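Local coordinates for protein AlyQ (PDB 7D2A) that binds uronic acids of the alginate type as a family 32 carbohydrate-binding module, holding a 4,5-unsaturated mannuronic acid at one end of a calcium-bearing beta-sandwich, at residues A[26-37]-A[122-130]; A[68-78]-A[108-119]. All blocks are in the same frame, centred on the assembly; numbering follows the deposited sequence.

Interaction 1 of 2, residues A[26-37]-A[122-130]. With CA (calcium ion), chain C; MAW (4-deoxy-alpha-L-erythro-hex-4-enopyranuronic acid), chain B.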
loop_
_atom_site.group_PDB
_atom_site.type_symbol
_atom_site.label_atom_id
_atom_site.label_comp_id
_atom_site.label_asym_id
_atom_site.label_seq_id
_atom_site.Cartn_x
_atom_site.Cartn_y
_atom_site.Cartn_z
ATOM N N ASN A 26 -10.776 1.764 3.302
ATOM C CA ASN A 26 -10.655 0.873 4.466
ATOM C C ASN A 26 -9.189 0.727 4.915
ATOM O O ASN A 26 -8.906 0.198 6.002
ATOM C CB ASN A 26 -11.240 -0.499 4.185
ATOM C CG ASN A 26 -12.751 -0.479 4.117
ATOM O OD1 ASN A 26 -13.423 0.527 4.410
ATOM N ND2 ASN A 26 -13.277 -1.613 3.714
ATOM N N THR A 27 -8.236 1.077 4.063
ATOM C CA THR A 27 -6.801 0.982 4.422
ATOM C C THR A 27 -6.360 2.099 5.346
ATOM O O THR A 27 -5.240 2.024 5.846
ATOM C CB THR A 27 -5.908 0.976 3.179
ATOM O OG1 THR A 27 -6.123 2.168 2.423
ATOM C CG2 THR A 27 -6.196 -0.209 2.298
ATOM N N ILE A 28 -7.194 3.109 5.592
ATOM C CA ILE A 28 -6.751 4.269 6.425
ATOM C C ILE A 28 -7.747 4.501 7.558
ATOM O O ILE A 28 -7.776 5.649 8.082
ATOM C CB ILE A 28 -6.472 5.516 5.578
ATOM C CG1 ILE A 28 -7.706 6.012 4.850
ATOM C CG2 ILE A 28 -5.341 5.253 4.594
ATOM C CD1 ILE A 28 -7.518 7.452 4.337
ATOM N N ASP A 29 -8.470 3.473 7.937
ATOM C CA ASP A 29 -9.465 3.658 9.022
ATOM C C ASP A 29 -8.884 3.229 10.373
ATOM O O ASP A 29 -9.603 3.355 11.389
ATOM C CB ASP A 29 -10.780 2.958 8.690
ATOM C CG ASP A 29 -10.709 1.443 8.598
ATOM O OD1 ASP A 29 -9.603 0.856 8.800
ATOM O OD2 ASP A 29 -11.800 0.866 8.389
ATOM N N GLY A 30 -7.632 2.749 10.453
ATOM C CA GLY A 30 -7.044 2.335 11.726
ATOM C C GLY A 30 -7.492 0.957 12.157
ATOM O O GLY A 30 -7.182 0.561 13.237
ATOM N N ASN A 31 -8.273 0.256 11.343
ATOM C CA ASN A 31 -8.884 -1.037 11.739
ATOM C C ASN A 31 -8.253 -2.179 10.939
ATOM O O ASN A 31 -8.489 -2.254 9.690
ATOM C CB ASN A 31 -10.378 -0.965 11.505
ATOM C CG ASN A 31 -11.131 -2.046 12.218
ATOM O OD1 ASN A 31 -10.571 -3.098 12.532
ATOM N ND2 ASN A 31 -12.416 -1.768 12.447
ATOM N N LEU A 32 -7.624 -3.129 11.639
ATOM C CA LEU A 32 -7.033 -4.303 10.959
ATOM C C LEU A 32 -8.130 -5.264 10.503
ATOM O O LEU A 32 -7.787 -6.187 9.753
ATOM C CB LEU A 32 -6.007 -4.997 11.850
ATOM C CG LEU A 32 -4.749 -4.172 12.158
ATOM C CD1 LEU A 32 -4.007 -4.759 13.316
ATOM C CD2 LEU A 32 -3.839 -4.126 10.946
ATOM N N SER A 33 -9.397 -5.082 10.883
ATOM C CA SER A 33 -10.488 -6.001 10.465
ATOM C C SER A 33 -11.181 -5.517 9.192
ATOM O O SER A 33 -12.113 -6.226 8.729
ATOM C CB SER A 33 -11.502 -6.201 11.574
ATOM O OG SER A 33 -12.355 -5.086 11.696
ATOM N N THR A 34 -10.771 -4.368 8.643
ATOM C CA THR A 34 -11.368 -3.850 7.391
ATOM C C THR A 34 -10.275 -3.746 6.355
ATOM O O THR A 34 -9.119 -3.399 6.729
ATOM C CB THR A 34 -12.024 -2.502 7.615
ATOM O OG1 THR A 34 -10.972 -1.601 7.924
ATOM C CG2 THR A 34 -13.097 -2.556 8.682
ATOM N N ARG A 35 -10.600 -4.022 5.103
ATOM C CA ARG A 35 -9.586 -4.153 4.047
ATOM C C ARG A 35 -10.054 -3.483 2.761
ATOM O O ARG A 35 -11.267 -3.287 2.535
ATOM C CB ARG A 35 -9.281 -5.618 3.720
ATOM C CG ARG A 35 -10.428 -6.369 3.075
ATOM C CD ARG A 35 -10.145 -7.845 2.970
ATOM N NE ARG A 35 -11.207 -8.566 2.285
ATOM C CZ ARG A 35 -12.226 -9.189 2.890
ATOM N NH1 ARG A 35 -12.362 -9.169 4.216
ATOM N NH2 ARG A 35 -13.098 -9.868 2.159
ATOM N N TRP A 36 -9.079 -3.210 1.892
ATOM C CA TRP A 36 -9.335 -3.056 0.445
ATOM C C TRP A 36 -9.015 -4.387 -0.221
ATOM O O TRP A 36 -7.964 -5.003 0.125
ATOM C CB TRP A 36 -8.386 -1.987 -0.108
ATOM C CG TRP A 36 -8.278 -2.010 -1.602
ATOM C CD1 TRP A 36 -9.230 -1.691 -2.504
ATOM C CD2 TRP A 36 -7.125 -2.389 -2.369
ATOM N NE1 TRP A 36 -8.782 -1.822 -3.785
ATOM C CE2 TRP A 36 -7.478 -2.250 -3.732
ATOM C CE3 TRP A 36 -5.832 -2.806 -2.047
ATOM C CZ2 TRP A 36 -6.570 -2.490 -4.780
ATOM C CZ3 TRP A 36 -4.964 -3.113 -3.069
ATOM C CH2 TRP A 36 -5.315 -2.920 -4.423
ATOM N N SER A 37 -9.861 -4.843 -1.135
ATOM C CA SER A 37 -9.605 -6.054 -1.929
ATOM C C SER A 37 -9.834 -5.738 -3.396
ATOM O O SER A 37 -10.899 -5.208 -3.740
ATOM C CB SER A 37 -10.442 -7.220 -1.491
ATOM O OG SER A 37 -10.165 -7.641 -0.160
ATOM N N THR A 122 -5.314 -15.072 -6.275
ATOM C CA THR A 122 -4.939 -13.918 -7.123
ATOM C C THR A 122 -5.364 -12.593 -6.496
ATOM O O THR A 122 -5.135 -11.566 -7.157
ATOM C CB THR A 122 -5.510 -14.061 -8.536
ATOM O OG1 THR A 122 -6.903 -14.351 -8.406
ATOM C CG2 THR A 122 -4.694 -15.109 -9.273
ATOM N N TRP A 123 -5.903 -12.635 -5.272
ATOM C CA TRP A 123 -6.418 -11.395 -4.647
ATOM C C TRP A 123 -5.274 -10.531 -4.099
ATOM O O TRP A 123 -4.188 -11.007 -3.721
ATOM C CB TRP A 123 -7.443 -11.661 -3.544
ATOM C CG TRP A 123 -8.748 -12.098 -4.118
ATOM C CD1 TRP A 123 -9.144 -13.358 -4.499
ATOM C CD2 TRP A 123 -9.819 -11.214 -4.420
ATOM N NE1 TRP A 123 -10.426 -13.287 -4.994
ATOM C CE2 TRP A 123 -10.861 -11.988 -4.973
ATOM C CE3 TRP A 123 -10.022 -9.839 -4.232
ATOM C CZ2 TRP A 123 -12.071 -11.429 -5.362
ATOM C CZ3 TRP A 123 -11.223 -9.306 -4.603
ATOM C CH2 TRP A 123 -12.258 -10.088 -5.148
ATOM N N ASN A 124 -5.553 -9.247 -4.046
ATOM C CA ASN A 124 -4.708 -8.255 -3.344
ATOM C C ASN A 124 -5.584 -7.630 -2.273
ATOM O O ASN A 124 -6.572 -6.957 -2.578
ATOM C CB ASN A 124 -4.220 -7.166 -4.286
ATOM C CG ASN A 124 -3.612 -7.764 -5.525
ATOM O OD1 ASN A 124 -2.484 -8.239 -5.445
ATOM N ND2 ASN A 124 -4.387 -7.785 -6.623
ATOM N N SER A 125 -5.226 -7.905 -1.007
ATOM C CA SER A 125 -6.082 -7.472 0.110
ATOM C C SER A 125 -5.198 -6.877 1.205
ATOM O O SER A 125 -4.383 -7.599 1.796
ATOM C CB SER A 125 -6.900 -8.671 0.632
ATOM O OG SER A 125 -7.840 -9.076 -0.401
ATOM N N ILE A 126 -5.417 -5.614 1.499
ATOM C CA ILE A 126 -4.597 -4.790 2.406
ATOM C C ILE A 126 -5.511 -4.244 3.488
ATOM O O ILE A 126 -6.518 -3.616 3.141
ATOM C CB ILE A 126 -3.820 -3.696 1.648
ATOM C CG1 ILE A 126 -2.912 -4.341 0.577
ATOM C CG2 ILE A 126 -3.065 -2.835 2.634
ATOM C CD1 ILE A 126 -2.194 -3.326 -0.297
ATOM N N THR A 127 -5.143 -4.440 4.780
ATOM C CA THR A 127 -6.013 -3.939 5.854
ATOM C C THR A 127 -5.666 -2.517 6.286
ATOM O O THR A 127 -6.588 -1.755 6.654
ATOM C CB THR A 127 -5.978 -4.902 7.043
ATOM O OG1 THR A 127 -4.637 -4.931 7.516
ATOM C CG2 THR A 127 -6.444 -6.288 6.683
ATOM N N GLU A 128 -4.409 -2.119 6.242
ATOM C CA GLU A 128 -3.974 -0.787 6.717
ATOM C C GLU A 128 -2.763 -0.359 5.920
ATOM O O GLU A 128 -1.895 -1.257 5.679
ATOM C CB GLU A 128 -3.664 -0.838 8.214
ATOM C CG GLU A 128 -4.906 -0.904 9.101
ATOM C CD GLU A 128 -5.748 0.359 9.005
ATOM O OE1 GLU A 128 -5.224 1.430 9.442
ATOM O OE2 GLU A 128 -6.930 0.331 8.536
ATOM N N VAL A 129 -2.643 0.928 5.639
ATOM C CA VAL A 129 -1.399 1.523 5.103
ATOM C C VAL A 129 -1.087 2.780 5.878
ATOM O O VAL A 129 -2.041 3.553 6.176
ATOM C CB VAL A 129 -1.540 1.798 3.600
ATOM C CG1 VAL A 129 -0.341 2.603 3.061
ATOM C CG2 VAL A 129 -1.647 0.528 2.809
ATOM N N ALA A 130 0.189 3.039 6.074
ATOM C CA ALA A 130 0.664 4.290 6.677
ATOM C C ALA A 130 1.950 4.703 5.974
ATOM O O ALA A 130 2.707 3.853 5.502
ATOM C CB ALA A 130 0.782 4.143 8.161
HETATM CA CA CA C . -8.597 -1.144 7.732
HETATM C C1 MAW B . -12.013 -13.348 -1.725
HETATM C C2 MAW B . -12.872 -12.277 -1.180
HETATM O O2 MAW B . -13.226 -12.465 0.220
HETATM C C3 MAW B . -12.084 -10.953 -1.371
HETATM O O3 MAW B . -12.653 -9.904 -0.611
HETATM C C4 MAW B . -10.618 -11.179 -0.967
HETATM C C5 MAW B . -10.116 -12.359 -0.694
HETATM O O5 MAW B . -10.919 -13.563 -0.818
HETATM C C6 MAW B . -8.753 -12.605 -0.320
HETATM O O6A MAW B . -8.404 -13.815 -0.145
HETATM O O6B MAW B . -7.899 -11.644 -0.220
#

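Interaction 2 of 2, residues A[68-78]-A[108-119]. With MAW (4-deoxy-alpha-L-erythro-hex-4-enopyranuronic acid), chain B.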
loop_
_atom_site.group_PDB
_atom_site.type_symbol
_atom_site.label_atom_id
_atom_site.label_comp_id
_atom_site.label_asym_id
_atom_site.label_seq_id
_atom_site.Cartn_x
_atom_site.Cartn_y
_atom_site.Cartn_z
ATOM N N ARG A 68 -0.107 -16.077 4.451
ATOM C CA ARG A 68 0.201 -16.085 3.019
ATOM C C ARG A 68 1.138 -14.916 2.710
ATOM O O ARG A 68 1.156 -13.939 3.478
ATOM C CB ARG A 68 -1.095 -16.020 2.213
ATOM C CG ARG A 68 -1.714 -14.632 2.175
ATOM C CD ARG A 68 -3.149 -14.688 1.711
ATOM N NE ARG A 68 -3.614 -13.389 1.227
ATOM C CZ ARG A 68 -4.838 -13.158 0.783
ATOM N NH1 ARG A 68 -5.784 -14.119 0.798
ATOM N NH2 ARG A 68 -5.115 -11.949 0.346
ATOM N N THR A 69 1.847 -15.037 1.607
ATOM C CA THR A 69 2.756 -13.986 1.115
ATOM C C THR A 69 2.131 -13.321 -0.112
ATOM O O THR A 69 1.497 -14.003 -0.955
ATOM C CB THR A 69 4.142 -14.555 0.791
ATOM O OG1 THR A 69 3.998 -15.617 -0.166
ATOM C CG2 THR A 69 4.824 -15.096 2.028
ATOM N N SER A 70 2.266 -12.018 -0.220
ATOM C CA SER A 70 1.641 -11.235 -1.283
ATOM C C SER A 70 2.729 -10.424 -1.989
ATOM O O SER A 70 3.504 -9.743 -1.323
ATOM C CB SER A 70 0.481 -10.380 -0.703
ATOM O OG SER A 70 -0.638 -10.292 -1.592
ATOM N N GLY A 71 2.793 -10.517 -3.310
ATOM C CA GLY A 71 3.774 -9.768 -4.099
ATOM C C GLY A 71 3.286 -8.375 -4.433
ATOM O O GLY A 71 2.091 -8.145 -4.595
ATOM N N PHE A 72 4.190 -7.404 -4.390
ATOM C CA PHE A 72 3.804 -5.995 -4.592
ATOM C C PHE A 72 5.008 -5.153 -4.998
ATOM O O PHE A 72 6.142 -5.578 -4.930
ATOM C CB PHE A 72 3.170 -5.426 -3.314
ATOM C CG PHE A 72 4.160 -5.216 -2.213
ATOM C CD1 PHE A 72 4.535 -6.253 -1.370
ATOM C CD2 PHE A 72 4.748 -3.972 -2.027
ATOM C CE1 PHE A 72 5.471 -6.063 -0.361
ATOM C CE2 PHE A 72 5.710 -3.795 -1.053
ATOM C CZ PHE A 72 6.094 -4.836 -0.241
ATOM N N SER A 73 4.719 -3.961 -5.460
ATOM C CA SER A 73 5.715 -2.925 -5.718
ATOM C C SER A 73 5.103 -1.612 -5.252
ATOM O O SER A 73 3.859 -1.465 -5.222
ATOM C CB SER A 73 6.198 -2.936 -7.119
ATOM O OG SER A 73 5.184 -2.590 -7.991
ATOM N N ILE A 74 5.971 -0.680 -4.907
ATOM C CA ILE A 74 5.583 0.681 -4.492
ATOM C C ILE A 74 6.152 1.652 -5.516
ATOM O O ILE A 74 7.387 1.583 -5.785
ATOM C CB ILE A 74 6.084 0.971 -3.067
ATOM C CG1 ILE A 74 5.633 -0.104 -2.064
ATOM C CG2 ILE A 74 5.696 2.378 -2.634
ATOM C CD1 ILE A 74 6.219 0.057 -0.685
ATOM N N SER A 75 5.333 2.553 -5.969
ATOM C CA SER A 75 5.763 3.632 -6.889
ATOM C C SER A 75 5.295 4.951 -6.335
ATOM O O SER A 75 4.292 5.022 -5.597
ATOM C CB SER A 75 5.306 3.394 -8.304
ATOM O OG SER A 75 3.882 3.332 -8.447
ATOM N N LEU A 76 6.026 6.007 -6.605
ATOM C CA LEU A 76 5.600 7.309 -6.073
ATOM C C LEU A 76 5.975 8.449 -7.010
ATOM O O LEU A 76 6.679 8.277 -8.023
ATOM C CB LEU A 76 6.149 7.488 -4.659
ATOM C CG LEU A 76 7.638 7.222 -4.447
ATOM C CD1 LEU A 76 8.478 8.143 -5.290
ATOM C CD2 LEU A 76 8.003 7.367 -2.959
ATOM N N GLY A 77 5.482 9.612 -6.663
ATOM C CA GLY A 77 5.852 10.813 -7.423
ATOM C C GLY A 77 4.763 11.851 -7.341
ATOM O O GLY A 77 3.949 11.789 -6.435
ATOM N N SER A 78 4.820 12.830 -8.225
ATOM C CA SER A 78 3.845 13.950 -8.286
ATOM C C SER A 78 2.724 13.648 -9.303
ATOM O O SER A 78 1.675 14.220 -9.154
ATOM C CB SER A 78 4.611 15.190 -8.637
ATOM O OG SER A 78 5.013 15.084 -9.994
ATOM N N ALA A 108 7.297 12.937 -2.760
ATOM C CA ALA A 108 6.107 12.353 -3.405
ATOM C C ALA A 108 4.863 12.993 -2.809
ATOM O O ALA A 108 4.817 13.211 -1.584
ATOM C CB ALA A 108 6.002 10.846 -3.254
ATOM N N ARG A 109 3.888 13.228 -3.654
ATOM C CA ARG A 109 2.504 13.496 -3.220
ATOM C C ARG A 109 1.743 12.179 -3.251
ATOM O O ARG A 109 0.873 11.986 -2.377
ATOM C CB ARG A 109 1.831 14.557 -4.095
ATOM C CG ARG A 109 0.336 14.632 -3.836
ATOM C CD ARG A 109 -0.347 15.790 -4.515
ATOM N NE ARG A 109 -1.772 15.711 -4.249
ATOM C CZ ARG A 109 -2.668 16.620 -4.616
ATOM N NH1 ARG A 109 -2.301 17.702 -5.289
ATOM N NH2 ARG A 109 -3.944 16.398 -4.365
ATOM N N TYR A 110 2.005 11.311 -4.246
ATOM C CA TYR A 110 1.217 10.070 -4.464
ATOM C C TYR A 110 2.125 8.876 -4.226
ATOM O O TYR A 110 3.290 8.837 -4.727
ATOM C CB TYR A 110 0.643 10.028 -5.881
ATOM C CG TYR A 110 -0.340 11.123 -6.171
ATOM C CD1 TYR A 110 -1.668 11.036 -5.809
ATOM C CD2 TYR A 110 0.069 12.290 -6.793
ATOM C CE1 TYR A 110 -2.554 12.073 -6.006
ATOM C CE2 TYR A 110 -0.813 13.324 -7.050
ATOM C CZ TYR A 110 -2.136 13.208 -6.683
ATOM O OH TYR A 110 -3.024 14.222 -6.925
ATOM N N ILE A 111 1.581 7.882 -3.531
ATOM C CA ILE A 111 2.205 6.571 -3.273
ATOM C C ILE A 111 1.239 5.515 -3.755
ATOM O O ILE A 111 0.081 5.530 -3.320
ATOM C CB ILE A 111 2.518 6.383 -1.782
ATOM C CG1 ILE A 111 3.581 7.345 -1.248
ATOM C CG2 ILE A 111 2.955 4.950 -1.574
ATOM C CD1 ILE A 111 3.220 8.757 -1.035
ATOM N N ARG A 112 1.691 4.681 -4.678
ATOM C CA ARG A 112 0.848 3.621 -5.236
ATOM C C ARG A 112 1.422 2.274 -4.851
ATOM O O ARG A 112 2.616 2.016 -5.109
ATOM C CB ARG A 112 0.792 3.758 -6.760
ATOM C CG ARG A 112 0.007 2.654 -7.455
ATOM C CD ARG A 112 -0.159 3.005 -8.913
ATOM N NE ARG A 112 -1.093 4.073 -9.106
ATOM C CZ ARG A 112 -1.426 4.590 -10.290
ATOM N NH1 ARG A 112 -0.852 4.132 -11.391
ATOM N NH2 ARG A 112 -2.305 5.586 -10.346
ATOM N N ILE A 113 0.594 1.363 -4.335
ATOM C CA ILE A 113 0.950 -0.041 -4.129
ATOM C C ILE A 113 0.305 -0.855 -5.229
ATOM O O ILE A 113 -0.897 -0.813 -5.330
ATOM C CB ILE A 113 0.546 -0.561 -2.732
ATOM C CG1 ILE A 113 1.233 0.263 -1.647
ATOM C CG2 ILE A 113 0.819 -2.033 -2.663
ATOM C CD1 ILE A 113 0.811 -0.108 -0.252
ATOM N N THR A 114 1.118 -1.555 -6.002
ATOM C CA THR A 114 0.644 -2.470 -7.057
ATOM C C THR A 114 0.798 -3.879 -6.525
ATOM O O THR A 114 1.854 -4.226 -6.023
ATOM C CB THR A 114 1.388 -2.262 -8.386
ATOM O OG1 THR A 114 1.234 -0.919 -8.828
ATOM C CG2 THR A 114 0.860 -3.222 -9.418
ATOM N N GLY A 115 -0.287 -4.668 -6.577
ATOM C CA GLY A 115 -0.253 -6.045 -6.100
ATOM C C GLY A 115 -0.196 -7.056 -7.212
ATOM O O GLY A 115 -0.814 -6.777 -8.295
ATOM N N PHE A 116 0.454 -8.186 -6.924
ATOM C CA PHE A 116 0.690 -9.276 -7.913
ATOM C C PHE A 116 0.042 -10.558 -7.443
ATOM O O PHE A 116 0.497 -11.647 -7.828
ATOM C CB PHE A 116 2.176 -9.409 -8.223
ATOM C CG PHE A 116 2.724 -8.114 -8.742
ATOM C CD1 PHE A 116 2.283 -7.623 -9.951
ATOM C CD2 PHE A 116 3.625 -7.371 -8.005
ATOM C CE1 PHE A 116 2.737 -6.403 -10.426
ATOM C CE2 PHE A 116 4.081 -6.152 -8.479
ATOM C CZ PHE A 116 3.627 -5.667 -9.693
ATOM N N GLY A 117 -1.002 -10.467 -6.627
ATOM C CA GLY A 117 -1.621 -11.639 -6.000
ATOM C C GLY A 117 -0.748 -12.225 -4.928
ATOM O O GLY A 117 0.296 -11.636 -4.571
ATOM N N ASN A 118 -1.103 -13.400 -4.444
ATOM C CA ASN A 118 -0.497 -13.926 -3.219
ATOM C C ASN A 118 -0.330 -15.438 -3.372
ATOM O O ASN A 118 -0.720 -15.997 -4.423
ATOM C CB ASN A 118 -1.354 -13.526 -2.026
ATOM C CG ASN A 118 -2.740 -14.159 -2.020
ATOM O OD1 ASN A 118 -2.868 -15.341 -1.715
ATOM N ND2 ASN A 118 -3.794 -13.402 -2.294
ATOM N N SER A 119 0.187 -16.059 -2.345
ATOM C CA SER A 119 0.634 -17.474 -2.402
ATOM C C SER A 119 -0.587 -18.391 -2.310
ATOM O O SER A 119 -0.405 -19.621 -2.587
ATOM C CB SER A 119 1.635 -17.706 -1.312
ATOM O OG SER A 119 1.070 -17.382 -0.062
HETATM C C1 MAW B . -12.013 -13.348 -1.725
HETATM C C2 MAW B . -12.872 -12.277 -1.180
HETATM O O2 MAW B . -13.226 -12.465 0.220
HETATM C C3 MAW B . -12.084 -10.953 -1.371
HETATM O O3 MAW B . -12.653 -9.904 -0.611
HETATM C C4 MAW B . -10.618 -11.179 -0.967
HETATM C C5 MAW B . -10.116 -12.359 -0.694
HETATM O O5 MAW B . -10.919 -13.563 -0.818
HETATM C C6 MAW B . -8.753 -12.605 -0.320
HETATM O O6A MAW B . -8.404 -13.815 -0.145
HETATM O O6B MAW B . -7.899 -11.644 -0.220
HETATM O O HOH W 1 3.232 0.544 -7.709
#

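Interaction 1 of 2, residues A[26-37]-A[122-130]
The hydroxyl OG of S37 donates to S125 OG at 2.7 Å and accepts from R35 NE, which meets it in the guanidinium plane. S125 OG passes the relay on to carboxylate oxygen O6B of the unsaturated uronate, 2.6 Å away, while R35 NH2 reaches the sugar's O3 with an almost straight bond (2.8 Å, 175°). R35 runs extended from CG to NE, which carries its flat end out to the ligand. W123 supplies the floor of this site: the sugar lies over one face of the indole, MAW C4 only 3.5 Å from W123 CD2, the carbohydrate–aromatic stacking familiar from binding modules. Replacing W123 by an alanine would remove the indole face, and the pyranose would probably lose its platform and be freer to shift on its polar bonds. Behind the pocket, W36 and I126 form an antiparallel hydrogen-bonded pair, and the W36 ring meets I126 CD1 at its edge; the indole NE1 is satisfied by A18.

Farther along, the two segments close round a calcium ion. It is bound by the carbonyl oxygens of N26, N31, T34 and T127, by T34 OG1, and by one carboxylate oxygen each from D29 and E128. The metal brings these two acids together, D29 OD1 and E128 OE2 being 2.7 Å apart with carboxylate planes 14° from parallel. The other oxygen of D29, OD2, accepts from T34 OG1 through its syn lone pair. T27 O takes the backbone N-H of V129 at 2.8 Å, tying the short 3-10 turn to the strand. Strand 123-133 pairs with both 36-39 and 52-62; I126 touches W62 and E128 touches A61 on the latter, while T27 and V129 rest on F47 of strand 43-49 in the other sheet.

Interaction 2 of 2, residues A[68-78]-A[108-119]
L76 lies on the inner face of an antiparallel strand pair, 70-77 with 110-118, in the five-stranded sheet of the F5/8 type C beta-sandwich, and A108, just before the chain turns a corner at R109, packs its CB on L76 CB at 3.6 Å. The strand axes cross at 165°. On this tight side I74 and I111 run alongside each other in the same direction, with their CG2 methyls 3.9 Å apart, and F72 CB meets I113 CG2; I113 reaches on to I126 and V129 of the opposing sheet.

The other face is looser and more polar. S73, S75, R112 and T114 point there, and a water lies among them, 2.7 Å from T114 OG1 and also bonded to S75 OG and R112 O. R112 turns its guanidinium away to T46, and F116 lies exposed, with its ring edge against S73 OG.

Both ends of the pairing are irregular. At one, G77 O accepts from the backbone N-H groups of both R109 and Y110, a classic beta bulge; at the other, the register slips by one between S70 and F72. Beyond that slip R68 extends to the sugar carboxylate, giving NH1 to O6A and NH2 to O6B in a two-pronged grip. Its flat end is stacked on the N118 amide, whose ND2 is hydrogen-bonded to N121 OD1 and W123 O: the planes are 11° apart, and N118 ND2 sits 3.3 Å from R68 CZ.

Overall arrangement
Interactions 1 and 2 have centres about 13 Å apart and belong to the two sheets of one beta-sandwich: strands 36-39 and 123-133 in the six-stranded sheet, 70-77 and 110-118 in the five-stranded one. Along the chain, interaction 2 is nested within the loop that interaction 1 closes, and strand 110-118 leads directly into 123-133. The two meet at this connection, where N118 ND2 lies 2.8 Å from W123 O and N124 OD1 lies 2.9 Å from G117 N, both probable hydrogen bonds. The pocket therefore draws on both sheets, with residues of each contact converging on the same uronate, while the calcium lies apart from the sugar.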